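Local coordinates for hexapeptide transferase family protein (Anaplasma phagocytophilum, PDB 3IXC), which probably acts as a transferase of the hexapeptide-repeat family, forming a trimer of beta-helical subunits that bind magnesium ions, with a fold like that of gamma-class carbonic anhydrases, at residues A[25-30]-A[47-52]; A[64-69]-A[79-84]. One frame throughout, in Å; residues are numbered along the deposited sequence.

Contact 1: residues A[25-30]-A[47-52]; sequences VLVPYA and RIIGDV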
loop_
_atom_site.group_PDB
_atom_site.type_symbol
_atom_site.label_atom_id
_atom_site.label_comp_id
_atom_site.label_asym_id
_atom_site.label_seq_id
_atom_site.Cartn_x
_atom_site.Cartn_y
_atom_site.Cartn_z
ATOM N N VAL A 25 -12.319 2.334 -15.207
ATOM C CA VAL A 25 -10.862 2.224 -15.097
ATOM C C VAL A 25 -10.123 3.432 -15.675
ATOM O O VAL A 25 -9.151 3.914 -15.082
ATOM C CB VAL A 25 -10.359 0.925 -15.774
ATOM C CG1 VAL A 25 -8.854 0.899 -15.845
ATOM C CG2 VAL A 25 -10.874 -0.293 -15.030
ATOM N N LEU A 26 -10.579 3.913 -16.833
ATOM C CA LEU A 26 -9.938 5.040 -17.508
ATOM C C LEU A 26 -10.698 6.321 -17.187
ATOM O O LEU A 26 -11.889 6.438 -17.490
ATOM C CB LEU A 26 -9.869 4.795 -19.026
ATOM C CG LEU A 26 -9.220 3.498 -19.518
ATOM C CD1 LEU A 26 -9.268 3.435 -21.045
ATOM C CD2 LEU A 26 -7.788 3.347 -19.018
ATOM N N VAL A 27 -10.006 7.266 -16.554
ATOM C CA VAL A 27 -10.623 8.487 -16.038
ATOM C C VAL A 27 -10.014 9.703 -16.738
ATOM O O VAL A 27 -8.794 9.839 -16.773
ATOM C CB VAL A 27 -10.392 8.621 -14.503
ATOM C CG1 VAL A 27 -11.109 9.856 -13.930
ATOM C CG2 VAL A 27 -10.833 7.355 -13.774
ATOM N N PRO A 28 -10.862 10.588 -17.296
ATOM C CA PRO A 28 -10.317 11.806 -17.895
ATOM C C PRO A 28 -9.891 12.815 -16.844
ATOM O O PRO A 28 -10.487 12.885 -15.765
ATOM C CB PRO A 28 -11.500 12.371 -18.690
ATOM C CG PRO A 28 -12.699 11.882 -17.979
ATOM C CD PRO A 28 -12.335 10.533 -17.394
ATOM N N TYR A 29 -8.874 13.601 -17.164
ATOM C CA TYR A 29 -8.551 14.769 -16.364
ATOM C C TYR A 29 -8.198 15.924 -17.287
ATOM O O TYR A 29 -7.343 15.785 -18.159
ATOM C CB TYR A 29 -7.402 14.504 -15.382
ATOM C CG TYR A 29 -7.119 15.730 -14.547
ATOM C CD1 TYR A 29 -7.859 15.995 -13.396
ATOM C CD2 TYR A 29 -6.151 16.658 -14.940
ATOM C CE1 TYR A 29 -7.623 17.140 -12.641
ATOM C CE2 TYR A 29 -5.912 17.807 -14.200
ATOM C CZ TYR A 29 -6.648 18.042 -13.052
ATOM O OH TYR A 29 -6.401 19.181 -12.317
ATOM N N ALA A 30 -8.875 17.052 -17.087
ATOM C CA ALA A 30 -8.662 18.253 -17.897
ATOM C C ALA A 30 -8.703 17.935 -19.392
ATOM O O ALA A 30 -7.857 18.388 -20.170
ATOM C CB ALA A 30 -7.347 18.933 -17.508
ATOM N N ARG A 47 -6.941 2.043 -11.681
ATOM C CA ARG A 47 -7.423 3.385 -12.018
ATOM C C ARG A 47 -6.307 4.108 -12.738
ATOM O O ARG A 47 -5.195 4.241 -12.219
ATOM C CB ARG A 47 -7.898 4.146 -10.768
ATOM C CG ARG A 47 -9.197 3.595 -10.147
ATOM C CD ARG A 47 -10.414 3.808 -11.054
ATOM N NE ARG A 47 -11.665 3.290 -10.484
ATOM C CZ ARG A 47 -12.135 2.057 -10.662
ATOM N NH1 ARG A 47 -11.467 1.161 -11.378
ATOM N NH2 ARG A 47 -13.295 1.713 -10.105
ATOM N N ILE A 48 -6.613 4.528 -13.961
ATOM C CA ILE A 48 -5.646 5.191 -14.823
ATOM C C ILE A 48 -6.262 6.525 -15.221
ATOM O O ILE A 48 -7.292 6.570 -15.890
ATOM C CB ILE A 48 -5.306 4.333 -16.059
ATOM C CG1 ILE A 48 -4.819 2.946 -15.633
ATOM C CG2 ILE A 48 -4.238 5.003 -16.914
ATOM C CD1 ILE A 48 -4.529 2.019 -16.790
ATOM N N ILE A 49 -5.631 7.606 -14.773
ATOM C CA ILE A 49 -6.237 8.933 -14.865
ATOM C C ILE A 49 -5.416 9.884 -15.711
ATOM O O ILE A 49 -4.211 10.034 -15.505
ATOM C CB ILE A 49 -6.429 9.564 -13.440
ATOM C CG1 ILE A 49 -7.229 8.636 -12.509
ATOM C CG2 ILE A 49 -7.085 10.948 -13.539
ATOM C CD1 ILE A 49 -6.382 7.886 -11.494
ATOM N N GLY A 50 -6.085 10.548 -16.654
ATOM C CA GLY A 50 -5.466 11.637 -17.401
ATOM C C GLY A 50 -4.397 11.251 -18.404
ATOM O O GLY A 50 -4.592 10.372 -19.248
ATOM N N ASP A 51 -3.263 11.940 -18.319
ATOM C CA ASP A 51 -2.236 11.867 -19.350
ATOM C C ASP A 51 -1.330 10.671 -19.108
ATOM O O ASP A 51 -0.222 10.809 -18.597
ATOM C CB ASP A 51 -1.434 13.168 -19.376
ATOM C CG ASP A 51 -0.609 13.339 -20.641
ATOM O OD1 ASP A 51 -0.558 12.430 -21.500
ATOM O OD2 ASP A 51 -0.002 14.421 -20.772
ATOM N N VAL A 52 -1.818 9.493 -19.475
ATOM C CA VAL A 52 -1.072 8.257 -19.251
ATOM C C VAL A 52 -1.089 7.451 -20.540
ATOM O O VAL A 52 -2.144 7.298 -21.157
ATOM C CB VAL A 52 -1.703 7.402 -18.127
ATOM C CG1 VAL A 52 -0.915 6.112 -17.912
ATOM C CG2 VAL A 52 -1.793 8.190 -16.813
#
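Strand 26-27, the first rung of one parallel sheet of the beta helix, pairs with strand 47-49 one turn further along, through Val25, Leu26 and Val27 against Ile48, Ile49 and Gly50. Three backbone hydrogen bonds make the ladder. Ile48 N donates to Val25 O at 2.8 Å, Val27 N to Ile48 O at 2.9 Å, and Gly50 N to Val27 O at 2.8 Å; all are close to straight. Leu26 with Ile48 and Val27 with Ile49 therefore stack in register, side by side and pointing the same way. On the face turned into the coil, Leu26 lays CD2 against Ile48 CB at 4.0 Å, and Ile48 goes on to pack on Ile42. On the other face Val27 CB rests on Ile49 CG1 at 3.7 Å. Ile49 carries CG1 beside its backbone N (chi1 -55°), which brings that branch alongside Val27 and turns CG2 to the CB of Tyr29, 4.0 Å away. Beta-branched valine and isoleucine suit extended strands, and their bulk fills the spacing between coils. The Tyr29 ring leads away to meet Tyr190 of the second subunit, which also packs on Ile49. Arg47, bent at chi2, crosses Val25 at about a right angle, its NH1 4.0 Å from Val25 CG2; NH1 also has a hydrogen bond just beyond the segments, and the side chain touches Glu24. At Gly50 the chain turns a corner with positive phi (71°), a conformation that glycine adopts easily. Such in-register stacking of aliphatic residues is a feature of parallel beta helices, here consistent with the left-handed type of hexapeptide-repeat proteins.

Contact 2: residues A[64-69]-A[79-84]; sequences TVLRGD and TNIQDN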
loop_
_atom_site.group_PDB
_atom_site.type_symbol
_atom_site.label_atom_id
_atom_site.label_comp_id
_atom_site.label_asym_id
_atom_site.label_seq_id
_atom_site.Cartn_x
_atom_site.Cartn_y
_atom_site.Cartn_z
ATOM N N THR A 64 -3.864 -0.857 -8.649
ATOM C CA THR A 64 -2.846 0.100 -9.053
ATOM C C THR A 64 -3.504 1.414 -9.493
ATOM O O THR A 64 -4.591 1.418 -10.087
ATOM C CB THR A 64 -1.886 -0.521 -10.106
ATOM O OG1 THR A 64 -1.080 -1.510 -9.449
ATOM C CG2 THR A 64 -0.969 0.526 -10.735
ATOM N N VAL A 65 -2.850 2.520 -9.157
ATOM C CA VAL A 65 -3.355 3.848 -9.484
ATOM C C VAL A 65 -2.260 4.573 -10.253
ATOM O O VAL A 65 -1.177 4.816 -9.715
ATOM C CB VAL A 65 -3.720 4.654 -8.207
ATOM C CG1 VAL A 65 -4.224 6.054 -8.591
ATOM C CG2 VAL A 65 -4.772 3.917 -7.377
ATOM N N LEU A 66 -2.528 4.886 -11.522
ATOM C CA LEU A 66 -1.606 5.702 -12.312
ATOM C C LEU A 66 -2.281 7.044 -12.520
ATOM O O LEU A 66 -3.140 7.191 -13.393
ATOM C CB LEU A 66 -1.289 5.051 -13.668
ATOM C CG LEU A 66 -0.818 3.592 -13.687
ATOM C CD1 LEU A 66 -0.422 3.203 -15.106
ATOM C CD2 LEU A 66 0.326 3.304 -12.757
ATOM N N ARG A 67 -1.892 8.021 -11.705
ATOM C CA ARG A 67 -2.611 9.301 -11.670
ATOM C C ARG A 67 -1.840 10.379 -12.422
ATOM O O ARG A 67 -0.941 11.036 -11.875
ATOM C CB ARG A 67 -2.944 9.694 -10.224
ATOM C CG ARG A 67 -3.819 10.959 -10.128
ATOM C CD ARG A 67 -4.738 10.955 -8.901
ATOM N NE ARG A 67 -4.045 10.921 -7.610
ATOM C CZ ARG A 67 -3.547 11.991 -6.991
ATOM N NH1 ARG A 67 -2.969 11.859 -5.804
ATOM N NH2 ARG A 67 -3.625 13.198 -7.548
ATOM N N GLY A 68 -2.185 10.541 -13.699
ATOM C CA GLY A 68 -1.506 11.507 -14.564
ATOM C C GLY A 68 -2.302 12.795 -14.690
ATOM O O GLY A 68 -2.604 13.245 -15.803
ATOM N N ASP A 69 -2.641 13.398 -13.552
ATOM C CA ASP A 69 -3.414 14.635 -13.583
ATOM C C ASP A 69 -2.515 15.865 -13.787
ATOM O O ASP A 69 -2.713 16.628 -14.741
ATOM C CB ASP A 69 -4.404 14.755 -12.398
ATOM C CG ASP A 69 -3.800 14.359 -11.050
ATOM O OD1 ASP A 69 -2.565 14.327 -10.912
ATOM O OD2 ASP A 69 -4.593 14.095 -10.121
ATOM N N THR A 79 5.964 -3.893 -19.882
ATOM C CA THR A 79 6.199 -3.524 -18.488
ATOM C C THR A 79 5.046 -3.954 -17.593
ATOM O O THR A 79 3.875 -3.818 -17.969
ATOM C CB THR A 79 6.480 -2.010 -18.390
ATOM O OG1 THR A 79 7.802 -1.770 -18.898
ATOM C CG2 THR A 79 6.383 -1.476 -16.945
ATOM N N ASN A 80 5.385 -4.471 -16.413
ATOM C CA ASN A 80 4.371 -4.794 -15.407
ATOM C C ASN A 80 4.458 -3.832 -14.225
ATOM O O ASN A 80 5.554 -3.497 -13.751
ATOM C CB ASN A 80 4.459 -6.264 -14.961
ATOM C CG ASN A 80 5.781 -6.601 -14.288
ATOM O OD1 ASN A 80 5.923 -6.465 -13.074
ATOM N ND2 ASN A 80 6.751 -7.048 -15.075
ATOM N N ILE A 81 3.302 -3.335 -13.797
ATOM C CA ILE A 81 3.221 -2.511 -12.594
ATOM C C ILE A 81 2.275 -3.232 -11.650
ATOM O O ILE A 81 1.056 -3.254 -11.859
ATOM C CB ILE A 81 2.741 -1.085 -12.912
ATOM C CG1 ILE A 81 3.630 -0.463 -13.998
ATOM C CG2 ILE A 81 2.742 -0.237 -11.628
ATOM C CD1 ILE A 81 3.266 0.971 -14.389
ATOM N N GLN A 82 2.850 -3.832 -10.619
ATOM C CA GLN A 82 2.130 -4.817 -9.812
ATOM C C GLN A 82 1.194 -4.182 -8.777
ATOM O O GLN A 82 1.135 -2.949 -8.634
ATOM C CB GLN A 82 3.121 -5.787 -9.176
ATOM C CG GLN A 82 3.811 -6.668 -10.208
ATOM C CD GLN A 82 4.925 -7.486 -9.612
ATOM O OE1 GLN A 82 4.881 -7.849 -8.429
ATOM N NE2 GLN A 82 5.943 -7.794 -10.425
ATOM N N ASP A 83 0.461 -5.050 -8.089
ATOM C CA ASP A 83 -0.763 -4.699 -7.369
ATOM C C ASP A 83 -0.573 -3.617 -6.327
ATOM O O ASP A 83 0.415 -3.623 -5.586
ATOM C CB ASP A 83 -1.355 -5.946 -6.705
ATOM C CG ASP A 83 -1.180 -7.185 -7.559
ATOM O OD1 ASP A 83 -2.182 -7.672 -8.131
ATOM O OD2 ASP A 83 -0.020 -7.650 -7.677
ATOM N N ASN A 84 -1.542 -2.703 -6.280
ATOM C CA ASN A 84 -1.590 -1.635 -5.276
ATOM C C ASN A 84 -0.448 -0.617 -5.367
ATOM O O ASN A 84 -0.256 0.166 -4.448
ATOM C CB ASN A 84 -1.707 -2.217 -3.849
ATOM C CG ASN A 84 -3.105 -2.751 -3.549
ATOM O OD1 ASN A 84 -3.998 -2.689 -4.393
ATOM N ND2 ASN A 84 -3.305 -3.255 -2.333
#
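With chi1 at -70° in the conformer described here, one of two modelled, Thr64 sets its methyl CG2 opposite the backbone N and its OG1 beside that N, dividing its branches between different parts of segment 79-84. In this conformer OG1 comes within 2.8 Å of Gln82 O and makes a weak hydrogen bond with Thr85 N, while CG2 meets Ile81 CG2 at 3.9 Å, the two side chains crossing at about a right angle. Ile81 has CG1 beside its own backbone N (chi1 -54°) and extends CD1 to meet Leu66 CD2 tip to tip at 4.1 Å. Both aliphatic chains also pack on Ile60, inside the coil, where their bulk and lack of polarity suit a buried place.

The polar side chains leave the coil interior yet stay buried, Arg67 and Asp83 against other subunits. Gln82 NE2 donates to Asn80 OD1 at 3.0 Å. Asp83 OD2 is hydrogen-bonded to His106 ND1; His106 belongs to a magnesium site known for this protein, although that ion is not bound to this chain here. The contact itself is thus mainly apolar, while the small threonine can give the interior a methyl and place a polar hydroxyl near the buried carbonyl of Gln82.

In the fold
From the N terminus, the chain runs through 25-30, makes one coil of the beta helix and returns at 47-52, where contact 1 closes a loop of 16 residues. Contact 2 opens only afterwards: from 64-69 the chain passes strand 72-75 and reaches 79-84 after nine residues. The contacts thus follow in series, neither nested nor crossed. They differ in kind, since contact 1 joins neighbouring rungs of one sheet, whereas contact 2 spans the interior between two sheets. Strands 47-49 and 65-68 are neighbours, joined by probable backbone hydrogen bonds such as that between Arg47 O and Leu66 N, and both contacts also touch the second subunit.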